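Local coordinates for protein ALKF (Bacillus cereus, PDB 3ZBO) that is of unknown function but has affinity for branched DNA such as Holliday junctions and is related to the HEAT-like repeat DNA glycosylases, at residues Glu61-Gly66 and Asp93-Tyr98; Gln14-Leu19 and Tyr68-Phe73; Val184-Val189 and Lys225-Gly230. All coordinates share one frame; numbering follows the deposited sequence.

Contact 1 (Glu61-Gly66 and Asp93-Tyr98)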
loop_
_atom_site.group_PDB
_atom_site.type_symbol
_atom_site.label_atom_id
_atom_site.label_comp_id
_atom_site.label_asym_id
_atom_site.label_seq_id
_atom_site.Cartn_x
_atom_site.Cartn_y
_atom_site.Cartn_z
ATOM N N GLU A 61 11.204 -16.523 -4.187
ATOM C CA GLU A 61 11.064 -17.624 -3.258
ATOM C C GLU A 61 10.449 -17.212 -1.907
ATOM O O GLU A 61 9.651 -18.001 -1.351
ATOM C CB GLU A 61 12.441 -18.272 -2.998
ATOM C CG GLU A 61 13.029 -18.899 -4.226
ATOM C CD GLU A 61 14.209 -19.854 -3.869
ATOM O OE1 GLU A 61 14.190 -20.596 -2.841
ATOM O OE2 GLU A 61 15.156 -19.896 -4.710
ATOM N N LEU A 62 10.829 -16.037 -1.450
ATOM C CA LEU A 62 10.297 -15.541 -0.159
ATOM C C LEU A 62 8.812 -15.258 -0.347
ATOM O O LEU A 62 8.005 -15.632 0.566
ATOM C CB LEU A 62 11.036 -14.282 0.275
ATOM C CG LEU A 62 12.468 -14.589 0.661
ATOM C CD1 LEU A 62 13.154 -13.276 0.834
ATOM C CD2 LEU A 62 12.519 -15.358 1.957
ATOM N N TYR A 63 8.416 -14.672 -1.469
ATOM C CA TYR A 63 6.955 -14.332 -1.580
ATOM C C TYR A 63 6.102 -15.600 -1.647
ATOM O O TYR A 63 4.975 -15.667 -1.105
ATOM C CB TYR A 63 6.779 -13.455 -2.832
ATOM C CG TYR A 63 5.461 -12.731 -2.769
ATOM C CD1 TYR A 63 5.325 -11.537 -2.053
ATOM C CD2 TYR A 63 4.353 -13.259 -3.443
ATOM C CE1 TYR A 63 4.083 -10.848 -2.001
ATOM C CE2 TYR A 63 3.103 -12.641 -3.354
ATOM C CZ TYR A 63 3.000 -11.434 -2.624
ATOM O OH TYR A 63 1.771 -10.811 -2.579
ATOM N N ALA A 64 6.678 -16.660 -2.212
ATOM C CA ALA A 64 5.969 -17.926 -2.355
ATOM C C ALA A 64 5.754 -18.658 -1.089
ATOM O O ALA A 64 5.032 -19.697 -1.103
ATOM C CB ALA A 64 6.744 -18.868 -3.377
ATOM N N THR A 65 6.450 -18.252 -0.014
ATOM C CA THR A 65 6.269 -18.933 1.294
ATOM C C THR A 65 4.833 -18.812 1.795
ATOM O O THR A 65 4.377 -19.659 2.580
ATOM C CB THR A 65 7.179 -18.401 2.363
ATOM O OG1 THR A 65 6.897 -17.057 2.617
ATOM C CG2 THR A 65 8.655 -18.633 1.959
ATOM N N GLY A 66 4.182 -17.710 1.438
ATOM C CA GLY A 66 2.910 -17.386 2.093
ATOM C C GLY A 66 3.062 -16.955 3.541
ATOM O O GLY A 66 2.015 -16.795 4.203
ATOM N N ASP A 93 -2.199 -11.792 -6.795
ATOM C CA ASP A 93 -3.025 -12.988 -6.528
ATOM C C ASP A 93 -2.678 -13.623 -5.207
ATOM O O ASP A 93 -3.541 -14.251 -4.645
ATOM C CB ASP A 93 -2.813 -14.045 -7.636
ATOM C CG ASP A 93 -3.502 -13.665 -8.949
ATOM O OD1 ASP A 93 -4.339 -12.781 -8.999
ATOM O OD2 ASP A 93 -3.190 -14.355 -9.977
ATOM N N GLY A 94 -1.445 -13.452 -4.717
ATOM C CA GLY A 94 -1.086 -13.989 -3.430
ATOM C C GLY A 94 -1.225 -13.058 -2.230
ATOM O O GLY A 94 -1.004 -13.486 -1.107
ATOM N N ALA A 95 -1.735 -11.855 -2.506
ATOM C CA ALA A 95 -1.831 -10.877 -1.438
ATOM C C ALA A 95 -3.186 -11.046 -0.746
ATOM O O ALA A 95 -4.185 -10.387 -1.070
ATOM C CB ALA A 95 -1.734 -9.483 -2.089
ATOM N N TYR A 96 -3.161 -11.892 0.286
ATOM C CA TYR A 96 -4.471 -12.364 0.780
ATOM C C TYR A 96 -5.199 -11.473 1.765
ATOM O O TYR A 96 -6.324 -11.734 2.164
ATOM C CB TYR A 96 -4.320 -13.773 1.414
ATOM C CG TYR A 96 -3.481 -13.837 2.628
ATOM C CD1 TYR A 96 -3.997 -13.541 3.894
ATOM C CD2 TYR A 96 -2.139 -14.171 2.543
ATOM C CE1 TYR A 96 -3.240 -13.576 5.034
ATOM C CE2 TYR A 96 -1.306 -14.235 3.729
ATOM C CZ TYR A 96 -1.875 -13.963 5.007
ATOM O OH TYR A 96 -1.112 -13.942 6.130
ATOM N N PHE A 97 -4.499 -10.444 2.217
ATOM C CA PHE A 97 -5.139 -9.402 3.012
ATOM C C PHE A 97 -4.506 -8.064 2.798
ATOM O O PHE A 97 -3.465 -7.989 2.123
ATOM C CB PHE A 97 -5.168 -9.807 4.545
ATOM C CG PHE A 97 -3.830 -9.616 5.289
ATOM C CD1 PHE A 97 -2.636 -10.282 4.870
ATOM C CD2 PHE A 97 -3.770 -8.754 6.399
ATOM C CE1 PHE A 97 -1.403 -10.154 5.616
ATOM C CE2 PHE A 97 -2.600 -8.625 7.116
ATOM C CZ PHE A 97 -1.392 -9.303 6.740
ATOM N N TYR A 98 -5.104 -6.994 3.367
ATOM C CA TYR A 98 -4.696 -5.654 2.934
ATOM C C TYR A 98 -3.250 -5.270 3.229
ATOM O O TYR A 98 -2.712 -4.436 2.499
ATOM C CB TYR A 98 -5.653 -4.590 3.528
ATOM C CG TYR A 98 -5.357 -4.293 4.998
ATOM C CD1 TYR A 98 -5.977 -5.102 5.990
ATOM C CD2 TYR A 98 -4.494 -3.281 5.366
ATOM C CE1 TYR A 98 -5.718 -4.875 7.376
ATOM C CE2 TYR A 98 -4.182 -3.023 6.723
ATOM C CZ TYR A 98 -4.792 -3.856 7.722
ATOM O OH TYR A 98 -4.486 -3.584 9.075
HETATM O O HOH W 1 1.161 -15.189 6.296
#
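Gly66 and Gly94 mark the closest backbone approach, their CA atoms 7.6 Å apart, where the C-terminal end of helix 56-63 meets that of helix 85-94 in a largely helical fold related to the HEAT-like repeat DNA glycosylases. A type I beta turn runs from Tyr63 to Gly66, and Gly66 has positive phi. Just ahead of it, Leu62 O accepts from both N and OG1 of Thr65, the hydroxyl at 2.7 Å and nearly in line with the carbonyl bond.

Tyr63 carries the packing. With CG anti to the backbone N (chi1 -162°), its ring extends across to 93-98 and passes obliquely by Gly94 CA. The phenol oxygen reaches the Gly94-Ala95 peptide, with OH 3.7 Å from Ala95 N and 3.8 Å from Ala95 CB. These are packing distances; the hydroxyl is hydrogen-bonded to Trp91 O, on helix 85-94 ahead of Gly94.

Tyr96 closes the other end through water. Its ring stacks with His34, its OH bonds to His34 N, and Phe97 CD1 lies against one face. One water, at the ring's edge and in its plane, donates to Gly66 O at 2.8 Å and is hydrogen-bonded to Tyr96 OH at 2.6 Å.

Contact 2 (Gln14-Leu19 and Tyr68-Phe73)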
loop_
_atom_site.group_PDB
_atom_site.type_symbol
_atom_site.label_atom_id
_atom_site.label_comp_id
_atom_site.label_asym_id
_atom_site.label_seq_id
_atom_site.Cartn_x
_atom_site.Cartn_y
_atom_site.Cartn_z
ATOM N N GLN A 14 15.623 -18.197 8.323
ATOM C CA GLN A 14 16.062 -18.307 9.748
ATOM C C GLN A 14 16.224 -16.976 10.448
ATOM O O GLN A 14 15.783 -16.824 11.643
ATOM C CB GLN A 14 17.388 -19.076 9.791
ATOM C CG GLN A 14 17.150 -20.566 9.661
ATOM C CD GLN A 14 18.427 -21.339 9.390
ATOM O OE1 GLN A 14 18.448 -22.552 9.582
ATOM N NE2 GLN A 14 19.509 -20.648 8.950
ATOM N N GLU A 15 16.811 -15.999 9.761
ATOM C CA GLU A 15 17.058 -14.668 10.341
ATOM C C GLU A 15 15.713 -13.973 10.634
ATOM O O GLU A 15 15.545 -13.309 11.676
ATOM C CB GLU A 15 17.949 -13.824 9.458
ATOM C CG GLU A 15 19.322 -14.522 9.166
ATOM C CD GLU A 15 20.462 -13.561 8.826
ATOM O OE1 GLU A 15 20.200 -12.347 8.599
ATOM O OE2 GLU A 15 21.645 -14.046 8.788
ATOM N N LEU A 16 14.746 -14.111 9.723
ATOM C CA LEU A 16 13.448 -13.477 9.972
ATOM C C LEU A 16 12.708 -14.115 11.145
ATOM O O LEU A 16 12.135 -13.437 11.985
ATOM C CB LEU A 16 12.579 -13.561 8.698
ATOM C CG LEU A 16 13.016 -12.687 7.528
ATOM C CD1 LEU A 16 12.003 -12.906 6.382
ATOM C CD2 LEU A 16 13.065 -11.234 7.864
ATOM N N GLU A 17 12.763 -15.416 11.253
ATOM C CA GLU A 17 12.112 -16.141 12.366
ATOM C C GLU A 17 12.751 -15.681 13.651
ATOM O O GLU A 17 12.045 -15.437 14.625
ATOM C CB GLU A 17 12.291 -17.636 12.168
ATOM C CG GLU A 17 11.639 -18.411 13.256
ATOM C CD GLU A 17 11.351 -19.850 12.864
ATOM O OE1 GLU A 17 12.076 -20.398 12.031
ATOM O OE2 GLU A 17 10.387 -20.416 13.413
ATOM N N ALA A 18 14.073 -15.465 13.631
ATOM C CA ALA A 18 14.728 -15.019 14.884
ATOM C C ALA A 18 14.332 -13.643 15.313
ATOM O O ALA A 18 14.440 -13.354 16.536
ATOM C CB ALA A 18 16.264 -15.061 14.731
ATOM N N LEU A 19 13.953 -12.768 14.350
ATOM C CA LEU A 19 13.502 -11.423 14.647
ATOM C C LEU A 19 12.016 -11.368 15.049
ATOM O O LEU A 19 11.538 -10.303 15.544
ATOM C CB LEU A 19 13.720 -10.467 13.470
ATOM C CG LEU A 19 15.198 -10.292 13.046
ATOM C CD1 LEU A 19 15.352 -9.703 11.612
ATOM C CD2 LEU A 19 15.930 -9.422 14.109
ATOM N N TYR A 68 3.687 -13.892 5.852
ATOM C CA TYR A 68 3.598 -12.474 5.687
ATOM C C TYR A 68 4.955 -11.753 5.831
ATOM O O TYR A 68 5.305 -10.831 5.074
ATOM C CB TYR A 68 2.586 -11.835 6.690
ATOM C CG TYR A 68 2.605 -10.320 6.637
ATOM C CD1 TYR A 68 2.141 -9.611 5.519
ATOM C CD2 TYR A 68 3.198 -9.559 7.705
ATOM C CE1 TYR A 68 2.224 -8.242 5.438
ATOM C CE2 TYR A 68 3.269 -8.197 7.616
ATOM C CZ TYR A 68 2.775 -7.484 6.498
ATOM O OH TYR A 68 2.854 -6.146 6.366
ATOM N N ASP A 69 5.733 -12.114 6.853
ATOM C CA ASP A 69 6.973 -11.337 7.018
ATOM C C ASP A 69 7.957 -11.584 5.902
ATOM O O ASP A 69 8.680 -10.656 5.447
ATOM C CB ASP A 69 7.658 -11.703 8.338
ATOM C CG ASP A 69 6.769 -11.351 9.541
ATOM O OD1 ASP A 69 6.689 -10.190 9.873
ATOM O OD2 ASP A 69 6.158 -12.280 10.069
ATOM N N ALA A 70 8.015 -12.848 5.477
ATOM C CA ALA A 70 8.878 -13.141 4.309
ATOM C C ALA A 70 8.393 -12.454 3.048
ATOM O O ALA A 70 9.217 -12.009 2.224
ATOM C CB ALA A 70 8.896 -14.681 4.043
ATOM N N MET A 71 7.076 -12.398 2.927
ATOM C CA MET A 71 6.508 -11.708 1.774
ATOM C C MET A 71 6.759 -10.179 1.787
ATOM O O MET A 71 7.044 -9.576 0.747
ATOM C CB MET A 71 5.011 -11.944 1.671
ATOM C CG MET A 71 4.680 -13.380 1.395
ATOM S SD MET A 71 2.957 -13.825 1.735
ATOM C CE MET A 71 2.210 -13.351 0.144
ATOM N N TYR A 72 6.644 -9.566 2.984
ATOM C CA TYR A 72 7.027 -8.176 3.155
ATOM C C TYR A 72 8.478 -7.975 2.790
ATOM O O TYR A 72 8.803 -7.023 2.044
ATOM C CB TYR A 72 6.661 -7.757 4.628
ATOM C CG TYR A 72 6.844 -6.257 4.739
ATOM C CD1 TYR A 72 8.110 -5.717 4.975
ATOM C CD2 TYR A 72 5.774 -5.408 4.728
ATOM C CE1 TYR A 72 8.227 -4.316 5.065
ATOM C CE2 TYR A 72 5.903 -4.006 4.761
ATOM C CZ TYR A 72 7.139 -3.480 4.990
ATOM O OH TYR A 72 7.273 -2.086 5.018
ATOM N N PHE A 73 9.357 -8.832 3.281
ATOM C CA PHE A 73 10.754 -8.634 3.009
ATOM C C PHE A 73 11.030 -8.854 1.498
ATOM O O PHE A 73 11.858 -8.152 0.909
ATOM C CB PHE A 73 11.578 -9.636 3.867
ATOM C CG PHE A 73 13.022 -9.395 3.786
ATOM C CD1 PHE A 73 13.531 -8.258 4.328
ATOM C CD2 PHE A 73 13.849 -10.276 3.119
ATOM C CE1 PHE A 73 14.921 -7.944 4.196
ATOM C CE2 PHE A 73 15.257 -9.979 3.036
ATOM C CZ PHE A 73 15.739 -8.818 3.571
#
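Leu16 and Ala70 bring the two helices together, their CA atoms 7.3 Å apart and the local axes 10.4 Å apart at an angle of 119°. The contact is apolar, and a single leucine branch carries most of it. With CG placed beside its backbone N (chi1 -70°) and the chain extended beyond, Leu16 drives CD1 against the backbone of helix 68-77, where it lies 3.8 Å from Ala70 CA. The same methyl is 4.3 Å from Ala70 CB and 4.1 Å from Phe73 CB, so it lodges between residues one turn apart. CD2, the other branch, is turned obliquely to the Phe73 ring, which also packs on Ile48 and Ile52 of helix 46-52.

Polar bonding is directed elsewhere. Asp69 borders the leucine, but its carboxylate is gripped by three backbone amides of the loop at 38-40: OD2 by those of Phe38 and Gly39, OD1 by that of Val40. These N-H groups probably stabilise its negative charge in a buried position.

Leu16 of helix 9-19 thus packs on helix 68-77 in the buried core, an arrangement consistent with the HEAT-like helical fold of the AlkD-like family.

Contact 3 (Val184-Val189 and Lys225-Gly230)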
loop_
_atom_site.group_PDB
_atom_site.type_symbol
_atom_site.label_atom_id
_atom_site.label_comp_id
_atom_site.label_asym_id
_atom_site.label_seq_id
_atom_site.Cartn_x
_atom_site.Cartn_y
_atom_site.Cartn_z
ATOM N N VAL A 184 -4.119 13.050 -2.238
ATOM C CA VAL A 184 -4.289 14.104 -3.309
ATOM C C VAL A 184 -4.339 15.462 -2.588
ATOM O O VAL A 184 -3.681 16.416 -3.015
ATOM C CB VAL A 184 -5.562 13.879 -4.155
ATOM C CG1 VAL A 184 -5.757 15.131 -5.086
ATOM C CG2 VAL A 184 -5.381 12.583 -5.026
ATOM N N ALA A 185 -5.115 15.566 -1.501
ATOM C CA ALA A 185 -5.252 16.925 -0.872
ATOM C C ALA A 185 -3.947 17.476 -0.396
ATOM O O ALA A 185 -3.800 18.734 -0.377
ATOM C CB ALA A 185 -6.257 16.804 0.231
ATOM N N ILE A 186 -3.055 16.645 0.104
ATOM C CA ILE A 186 -1.788 17.114 0.625
ATOM C C ILE A 186 -0.669 17.064 -0.372
ATOM O O ILE A 186 0.172 17.994 -0.419
ATOM C CB ILE A 186 -1.470 16.283 1.907
ATOM C CG1 ILE A 186 -2.501 16.537 2.986
ATOM C CG2 ILE A 186 -0.036 16.646 2.395
ATOM C CD1 ILE A 186 -2.790 18.038 3.321
ATOM N N SER A 187 -0.552 16.008 -1.179
ATOM C CA SER A 187 0.623 15.827 -2.015
ATOM C C SER A 187 0.439 16.164 -3.503
ATOM O O SER A 187 1.426 16.085 -4.212
ATOM C CB SER A 187 1.158 14.396 -1.899
ATOM O OG SER A 187 1.538 14.114 -0.532
ATOM N N TYR A 188 -0.755 16.516 -3.922
ATOM C CA TYR A 188 -1.015 16.903 -5.322
ATOM C C TYR A 188 -1.726 18.226 -5.377
ATOM O O TYR A 188 -2.918 18.340 -5.556
ATOM C CB TYR A 188 -1.862 15.773 -5.974
ATOM C CG TYR A 188 -1.925 16.056 -7.528
ATOM C CD1 TYR A 188 -0.813 15.921 -8.295
ATOM C CD2 TYR A 188 -3.159 16.421 -8.064
ATOM C CE1 TYR A 188 -0.935 16.182 -9.736
ATOM C CE2 TYR A 188 -3.350 16.647 -9.440
ATOM C CZ TYR A 188 -2.182 16.569 -10.229
ATOM O OH TYR A 188 -2.346 16.833 -11.568
ATOM N N VAL A 189 -0.909 19.280 -5.200
ATOM C CA VAL A 189 -1.496 20.619 -5.045
ATOM C C VAL A 189 -2.361 21.113 -6.181
ATOM O O VAL A 189 -3.268 21.935 -5.927
ATOM C CB VAL A 189 -0.469 21.711 -4.674
ATOM C CG1 VAL A 189 0.198 21.387 -3.376
ATOM C CG2 VAL A 189 0.562 21.950 -5.754
ATOM N N LYS A 225 -5.323 17.978 9.778
ATOM C CA LYS A 225 -4.139 17.798 10.672
ATOM C C LYS A 225 -2.880 18.068 9.879
ATOM O O LYS A 225 -1.928 18.626 10.428
ATOM C CB LYS A 225 -4.152 16.413 11.373
ATOM C CG LYS A 225 -5.249 16.374 12.336
ATOM C CD LYS A 225 -5.411 15.004 13.022
ATOM C CE LYS A 225 -6.689 15.043 13.909
ATOM N NZ LYS A 225 -6.763 13.835 14.772
ATOM N N GLU A 226 -2.821 17.607 8.632
ATOM C CA GLU A 226 -1.658 17.886 7.845
ATOM C C GLU A 226 -1.508 19.339 7.480
ATOM O O GLU A 226 -0.392 19.855 7.567
ATOM C CB GLU A 226 -1.681 17.029 6.553
ATOM C CG GLU A 226 -1.569 15.498 6.890
ATOM C CD GLU A 226 -0.139 15.047 6.975
ATOM O OE1 GLU A 226 0.597 15.396 7.944
ATOM O OE2 GLU A 226 0.261 14.303 6.050
ATOM N N LEU A 227 -2.622 19.981 7.173
ATOM C CA LEU A 227 -2.554 21.448 6.957
ATOM C C LEU A 227 -2.109 22.200 8.185
ATOM O O LEU A 227 -1.273 23.120 8.097
ATOM C CB LEU A 227 -3.871 21.972 6.490
ATOM C CG LEU A 227 -4.380 21.321 5.160
ATOM C CD1 LEU A 227 -5.687 21.891 4.739
ATOM C CD2 LEU A 227 -3.325 21.557 3.969
ATOM N N ASP A 228 -2.580 21.745 9.339
ATOM C CA ASP A 228 -2.118 22.375 10.644
ATOM C C ASP A 228 -0.586 22.244 10.905
ATOM O O ASP A 228 0.014 23.130 11.570
ATOM C CB ASP A 228 -2.886 21.736 11.819
ATOM C CG ASP A 228 -4.382 22.126 11.862
ATOM O OD1 ASP A 228 -4.855 22.972 11.052
ATOM O OD2 ASP A 228 -5.086 21.496 12.708
ATOM N N ARG A 229 0.032 21.192 10.344
ATOM C CA ARG A 229 1.428 20.910 10.460
ATOM C C ARG A 229 2.215 21.619 9.343
ATOM O O ARG A 229 3.431 21.485 9.277
ATOM C CB ARG A 229 1.658 19.364 10.352
ATOM C CG ARG A 229 1.020 18.528 11.476
ATOM C CD ARG A 229 1.120 16.972 11.125
ATOM N NE ARG A 229 0.373 16.125 12.096
ATOM C CZ ARG A 229 -0.527 15.155 11.793
ATOM N NH1 ARG A 229 -0.834 14.806 10.528
ATOM N NH2 ARG A 229 -1.128 14.492 12.785
ATOM N N GLY A 230 1.554 22.304 8.407
ATOM C CA GLY A 230 2.210 23.066 7.343
ATOM C C GLY A 230 2.627 22.179 6.185
ATOM O O GLY A 230 3.514 22.529 5.405
#
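Glu226, whose CB meets Ile186 across the contact, has its carboxylate held by two arginines. Arg229 NH1 donates to OE1 at 3.0 Å with an N-H...O angle of 156°, and Arg236 NH1 forms a salt bridge to OE2. The bond from Arg229 lies close to its own guanidinium plane but meets OE1 from above the carboxylate plane, 48° out of it. Lys225 CB packs over one guanidinium face. Two positive partners would be expected to keep the buried carboxylate ionised.

The contact between the segments is apolar and centres on Ile186. Its CG1 branch sits beside the backbone N (chi1 -64°), and CD1 reaches helix 219-228. There CD1 lies 3.6 Å from Glu226 CB and 3.6 Å from Leu227 CD2, tucked between neighbouring side chains. CG1 follows at 3.7 Å from Glu226 CB. Isoleucine and glutamate cross at about a right angle, so the methylene base of Glu226 serves the packing while its bent end turns to the arginines.

Both helices finish here. Helix 219-228 closes in a Schellman motif: Gly230 has positive phi, and two bonds run back into the last turn, one of them Gly230 N to Leu227 O at 3.0 Å.

Ile223, earlier on helix 219-228, also touches Ala185 and Ile186. Leu227 touches His192 of helix 192-202, and Val184 packs on helix 152-165. Ile186 shares a backbone hydrogen bond with Gly233 as the chain after helix 219-228 passes the C-terminal end of helix 171-187; helix 192-202 and the two-stranded hairpin lie between the two helices in the chain.

Contacts 1 and 2 form one continuous patch toward the N-terminal end of the molecule, their centres 13 Å apart. Their segments alternate along the chain: helix 68-77 of contact 2 follows helix 56-63 and precedes helix 85-94, the two helices of contact 1. It touches both, with Met71 CG 3.4 Å from Tyr63 O and Met71 CE 3.5 Å from Gly94 O. Contact 3, between helices 171-187 and 219-228, comes later, its centre about 33 Å from that of contact 1 and 34 Å from that of contact 2, its nearest atoms about 18 Å from either, across the chain's centre. The contacts thus lie in separate parts of a largely helical protein, consistent with an extended HEAT-like array.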